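Local atomic coordinates of multisubunit Na+/H+ antiporter, G subunit (Anoxybacillus flavithermus, PDB entry 6Z16), a protein that probably takes part, as the G subunit of a multisubunit membrane complex, in exchanging sodium ions for protons. Residues 13-27 and 47-61. Residues are numbered along the deposited sequence; the frame is centred on the assembly and turned at random.
Sequences VVVLILLGAVLTLLS and STTLGIMCILLGAFL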
loop_
_atom_site.group_PDB
_atom_site.type_symbol
_atom_site.label_atom_id
_atom_site.label_comp_id
_atom_site.label_asym_id
_atom_site.label_seq_id
_atom_site.Cartn_x
_atom_site.Cartn_y
_atom_site.Cartn_z
ATOM N N VAL G 13 -17.806 2.143 29.275
ATOM C CA VAL G 13 -16.861 3.237 29.481
ATOM C C VAL G 13 -16.741 3.572 30.963
ATOM O O VAL G 13 -15.632 3.709 31.499
ATOM C CB VAL G 13 -17.291 4.464 28.658
ATOM C CG1 VAL G 13 -16.360 5.627 28.906
ATOM C CG2 VAL G 13 -17.330 4.122 27.186
ATOM N N VAL G 14 -17.887 3.663 31.648
ATOM C CA VAL G 14 -17.916 3.981 33.074
ATOM C C VAL G 14 -17.249 2.881 33.887
ATOM O O VAL G 14 -16.452 3.161 34.795
ATOM C CB VAL G 14 -19.367 4.234 33.527
ATOM C CG1 VAL G 14 -19.471 4.306 35.040
ATOM C CG2 VAL G 14 -19.880 5.530 32.925
ATOM N N VAL G 15 -17.512 1.616 33.544
ATOM C CA VAL G 15 -16.921 0.550 34.344
ATOM C C VAL G 15 -15.423 0.416 34.054
ATOM O O VAL G 15 -14.654 0.072 34.955
ATOM C CB VAL G 15 -17.693 -0.775 34.157
ATOM C CG1 VAL G 15 -17.433 -1.423 32.811
ATOM C CG2 VAL G 15 -17.394 -1.738 35.292
ATOM N N LEU G 16 -14.969 0.785 32.847
ATOM C CA LEU G 16 -13.531 0.804 32.572
ATOM C C LEU G 16 -12.817 1.897 33.355
ATOM O O LEU G 16 -11.745 1.655 33.929
ATOM C CB LEU G 16 -13.274 0.986 31.078
ATOM C CG LEU G 16 -13.388 -0.235 30.176
ATOM C CD1 LEU G 16 -13.342 0.199 28.733
ATOM C CD2 LEU G 16 -12.242 -1.186 30.488
ATOM N N ILE G 17 -13.402 3.099 33.392
ATOM C CA ILE G 17 -12.799 4.219 34.115
ATOM C C ILE G 17 -12.726 3.919 35.608
ATOM O O ILE G 17 -11.670 4.078 36.243
ATOM C CB ILE G 17 -13.584 5.511 33.831
ATOM C CG1 ILE G 17 -13.434 5.905 32.365
ATOM C CG2 ILE G 17 -13.111 6.634 34.723
ATOM C CD1 ILE G 17 -14.431 6.931 31.912
ATOM N N LEU G 18 -13.829 3.425 36.180
ATOM C CA LEU G 18 -13.837 3.138 37.609
ATOM C C LEU G 18 -12.973 1.934 37.963
ATOM O O LEU G 18 -12.348 1.931 39.027
ATOM C CB LEU G 18 -15.267 2.940 38.105
ATOM C CG LEU G 18 -16.041 4.180 38.571
ATOM C CD1 LEU G 18 -16.453 5.120 37.447
ATOM C CD2 LEU G 18 -17.257 3.747 39.366
ATOM N N LEU G 19 -12.890 0.928 37.084
ATOM C CA LEU G 19 -12.049 -0.227 37.368
ATOM C C LEU G 19 -10.576 0.151 37.320
ATOM O O LEU G 19 -9.790 -0.304 38.163
ATOM C CB LEU G 19 -12.369 -1.355 36.382
ATOM C CG LEU G 19 -11.938 -2.815 36.625
ATOM C CD1 LEU G 19 -10.483 -3.137 36.269
ATOM C CD2 LEU G 19 -12.233 -3.211 38.065
ATOM N N GLY G 20 -10.189 1.005 36.367
ATOM C CA GLY G 20 -8.816 1.483 36.328
ATOM C C GLY G 20 -8.453 2.334 37.530
ATOM O O GLY G 20 -7.356 2.202 38.085
ATOM N N ALA G 21 -9.392 3.176 37.984
ATOM C CA ALA G 21 -9.151 3.995 39.170
ATOM C C ALA G 21 -8.982 3.140 40.428
ATOM O O ALA G 21 -8.016 3.316 41.188
ATOM C CB ALA G 21 -10.290 4.997 39.344
ATOM N N VAL G 22 -9.903 2.192 40.649
ATOM C CA VAL G 22 -9.855 1.323 41.827
ATOM C C VAL G 22 -8.612 0.443 41.800
ATOM O O VAL G 22 -7.978 0.201 42.836
ATOM C CB VAL G 22 -11.156 0.499 41.917
ATOM C CG1 VAL G 22 -11.072 -0.593 42.959
ATOM C CG2 VAL G 22 -12.316 1.410 42.256
ATOM N N LEU G 23 -8.196 0.015 40.612
ATOM C CA LEU G 23 -7.016 -0.829 40.517
ATOM C C LEU G 23 -5.737 -0.027 40.752
ATOM O O LEU G 23 -4.760 -0.554 41.305
ATOM C CB LEU G 23 -7.045 -1.507 39.155
ATOM C CG LEU G 23 -6.193 -2.706 38.810
ATOM C CD1 LEU G 23 -6.489 -3.798 39.797
ATOM C CD2 LEU G 23 -6.638 -3.125 37.434
ATOM N N THR G 24 -5.748 1.268 40.413
ATOM C CA THR G 24 -4.628 2.137 40.776
ATOM C C THR G 24 -4.562 2.359 42.288
ATOM O O THR G 24 -3.471 2.369 42.877
ATOM C CB THR G 24 -4.753 3.467 40.038
ATOM O OG1 THR G 24 -4.909 3.212 38.641
ATOM C CG2 THR G 24 -3.504 4.299 40.223
ATOM N N LEU G 25 -5.720 2.526 42.936
ATOM C CA LEU G 25 -5.742 2.644 44.396
ATOM C C LEU G 25 -5.286 1.360 45.075
ATOM O O LEU G 25 -4.662 1.403 46.143
ATOM C CB LEU G 25 -7.138 3.015 44.877
ATOM C CG LEU G 25 -7.372 3.292 46.362
ATOM C CD1 LEU G 25 -6.551 4.478 46.828
ATOM C CD2 LEU G 25 -8.846 3.535 46.614
ATOM N N LEU G 26 -5.585 0.215 44.464
ATOM C CA LEU G 26 -5.065 -1.056 44.949
ATOM C C LEU G 26 -3.550 -1.125 44.817
ATOM O O LEU G 26 -2.869 -1.661 45.700
ATOM C CB LEU G 26 -5.724 -2.199 44.190
ATOM C CG LEU G 26 -5.274 -3.614 44.512
ATOM C CD1 LEU G 26 -5.574 -3.982 45.953
ATOM C CD2 LEU G 26 -5.975 -4.526 43.556
ATOM N N SER G 27 -3.008 -0.572 43.727
ATOM C CA SER G 27 -1.556 -0.451 43.597
ATOM C C SER G 27 -0.966 0.425 44.696
ATOM O O SER G 27 0.118 0.140 45.216
ATOM C CB SER G 27 -1.195 0.116 42.227
ATOM O OG SER G 27 0.200 0.315 42.119
ATOM N N SER G 47 -0.160 -3.733 38.907
ATOM C CA SER G 47 -1.474 -3.166 39.153
ATOM C C SER G 47 -1.623 -1.769 38.568
ATOM O O SER G 47 -2.661 -1.478 37.964
ATOM C CB SER G 47 -1.777 -3.156 40.645
ATOM O OG SER G 47 -3.061 -2.604 40.872
ATOM N N THR G 48 -0.618 -0.887 38.696
ATOM C CA THR G 48 -0.831 0.425 38.105
ATOM C C THR G 48 -0.662 0.396 36.592
ATOM O O THR G 48 -1.270 1.239 35.925
ATOM C CB THR G 48 0.068 1.507 38.734
ATOM O OG1 THR G 48 -0.582 2.774 38.593
ATOM C CG2 THR G 48 1.407 1.646 38.023
ATOM N N THR G 49 0.049 -0.603 36.033
ATOM C CA THR G 49 0.089 -0.759 34.582
ATOM C C THR G 49 -1.292 -1.094 34.022
ATOM O O THR G 49 -1.786 -0.421 33.101
ATOM C CB THR G 49 1.108 -1.837 34.216
ATOM O OG1 THR G 49 2.402 -1.454 34.696
ATOM C CG2 THR G 49 1.181 -2.023 32.728
ATOM N N LEU G 50 -1.956 -2.107 34.600
ATOM C CA LEU G 50 -3.288 -2.440 34.098
ATOM C C LEU G 50 -4.315 -1.360 34.437
ATOM O O LEU G 50 -5.222 -1.107 33.632
ATOM C CB LEU G 50 -3.733 -3.808 34.612
ATOM C CG LEU G 50 -5.108 -4.297 34.137
ATOM C CD1 LEU G 50 -5.169 -4.351 32.622
ATOM C CD2 LEU G 50 -5.451 -5.644 34.719
ATOM N N GLY G 51 -4.150 -0.663 35.568
ATOM C CA GLY G 51 -5.069 0.414 35.901
ATOM C C GLY G 51 -5.004 1.577 34.928
ATOM O O GLY G 51 -6.041 2.073 34.469
ATOM N N ILE G 52 -3.789 1.998 34.563
ATOM C CA ILE G 52 -3.674 3.118 33.637
ATOM C C ILE G 52 -4.104 2.714 32.228
ATOM O O ILE G 52 -4.695 3.531 31.507
ATOM C CB ILE G 52 -2.252 3.720 33.680
ATOM C CG1 ILE G 52 -2.191 5.020 32.895
ATOM C CG2 ILE G 52 -1.232 2.805 33.099
ATOM C CD1 ILE G 52 -3.101 6.029 33.413
ATOM N N MET G 53 -3.901 1.446 31.831
ATOM C CA MET G 53 -4.397 1.058 30.515
ATOM C C MET G 53 -5.916 0.976 30.480
ATOM O O MET G 53 -6.518 1.321 29.461
ATOM C CB MET G 53 -3.777 -0.253 30.064
ATOM C CG MET G 53 -2.333 -0.100 29.681
ATOM S SD MET G 53 -1.702 -1.597 28.929
ATOM C CE MET G 53 -1.601 -2.617 30.375
ATOM N N CYS G 54 -6.552 0.580 31.586
ATOM C CA CYS G 54 -8.012 0.588 31.630
ATOM C C CYS G 54 -8.568 2.009 31.583
ATOM O O CYS G 54 -9.571 2.263 30.900
ATOM C CB CYS G 54 -8.505 -0.146 32.874
ATOM S SG CYS G 54 -8.229 -1.932 32.859
ATOM N N ILE G 55 -7.908 2.952 32.268
ATOM C CA ILE G 55 -8.345 4.351 32.230
ATOM C C ILE G 55 -8.189 4.936 30.827
ATOM O O ILE G 55 -9.088 5.627 30.320
ATOM C CB ILE G 55 -7.577 5.178 33.280
ATOM C CG1 ILE G 55 -7.928 4.719 34.688
ATOM C CG2 ILE G 55 -7.899 6.652 33.168
ATOM C CD1 ILE G 55 -6.994 5.256 35.741
ATOM N N LEU G 56 -7.066 4.640 30.160
ATOM C CA LEU G 56 -6.837 5.190 28.826
ATOM C C LEU G 56 -7.750 4.553 27.785
ATOM O O LEU G 56 -8.182 5.233 26.850
ATOM C CB LEU G 56 -5.375 5.023 28.425
ATOM C CG LEU G 56 -4.350 5.840 29.206
ATOM C CD1 LEU G 56 -2.943 5.499 28.759
ATOM C CD2 LEU G 56 -4.629 7.316 29.064
ATOM N N LEU G 57 -8.058 3.257 27.931
ATOM C CA LEU G 57 -9.058 2.626 27.072
ATOM C C LEU G 57 -10.433 3.245 27.264
ATOM O O LEU G 57 -11.170 3.434 26.292
ATOM C CB LEU G 57 -9.124 1.122 27.334
ATOM C CG LEU G 57 -8.059 0.189 26.767
ATOM C CD1 LEU G 57 -8.221 -1.191 27.360
ATOM C CD2 LEU G 57 -8.198 0.123 25.261
ATOM N N GLY G 58 -10.787 3.582 28.508
ATOM C CA GLY G 58 -12.061 4.245 28.745
ATOM C C GLY G 58 -12.139 5.622 28.114
ATOM O O GLY G 58 -13.154 5.981 27.509
ATOM N N ALA G 59 -11.055 6.401 28.219
ATOM C CA ALA G 59 -11.035 7.734 27.615
ATOM C C ALA G 59 -11.050 7.662 26.091
ATOM O O ALA G 59 -11.737 8.457 25.426
ATOM C CB ALA G 59 -9.814 8.510 28.101
ATOM N N PHE G 60 -10.298 6.702 25.538
ATOM C CA PHE G 60 -10.285 6.425 24.106
ATOM C C PHE G 60 -11.675 6.095 23.581
ATOM O O PHE G 60 -12.131 6.680 22.591
ATOM C CB PHE G 60 -9.309 5.281 23.840
ATOM C CG PHE G 60 -9.334 4.777 22.443
ATOM C CD1 PHE G 60 -8.798 5.526 21.415
ATOM C CD2 PHE G 60 -9.882 3.538 22.159
ATOM C CE1 PHE G 60 -8.829 5.059 20.123
ATOM C CE2 PHE G 60 -9.913 3.061 20.870
ATOM C CZ PHE G 60 -9.387 3.821 19.850
ATOM N N LEU G 61 -12.375 5.182 24.258
ATOM C CA LEU G 61 -13.723 4.823 23.839
ATOM C C LEU G 61 -14.706 5.971 24.017
ATOM O O LEU G 61 -15.614 6.122 23.197
ATOM C CB LEU G 61 -14.197 3.589 24.602
ATOM C CG LEU G 61 -13.471 2.299 24.223
ATOM C CD1 LEU G 61 -13.883 1.156 25.130
ATOM C CD2 LEU G 61 -13.738 1.955 22.773
#
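G20 and G51 meet where segments 13-27 and 47-61, of helices 11-33 and 37-66, pass antiparallel, their axes 7.4 Å apart at an angle of 158°. Each glycine turns bare backbone to the other helix, the CA atoms 3.9 Å apart, with probably little room for a side chain on either. I55 uses the room this leaves: with CG1 anti to its carbonyl carbon (chi1 -65°), it lays CG1 and CD1 along G20, a knob among I17, G20, A21 and T24. T24 returns the pattern, seated among T48, G51, I52 and I55. Its OG1, beside its backbone N (chi1 -53°), gives a 2.7 Å hydrogen bond to G20 O, which also accepts T24 N from the opposite face of the carbonyl plane, while CG2 extends to T48 OG1. A valine here would probably leave G20 O with the backbone N-H alone of these two donors. Farther along, S47, small enough for close approach, brings OG to 2.7 Å from L23 O, and L23 CD2 rests on L50 CG. At the other end G58 makes way for L16 and I17, and the CD1 atoms of L16 and L61 touch, the side chains roughly perpendicular. Another face of helix 37-66 packs on helix 72-98, I52 on I81. Small residues bring the two helices close, much of the interface being apolar packing, and the T24 hydroxyl donates within its own helix.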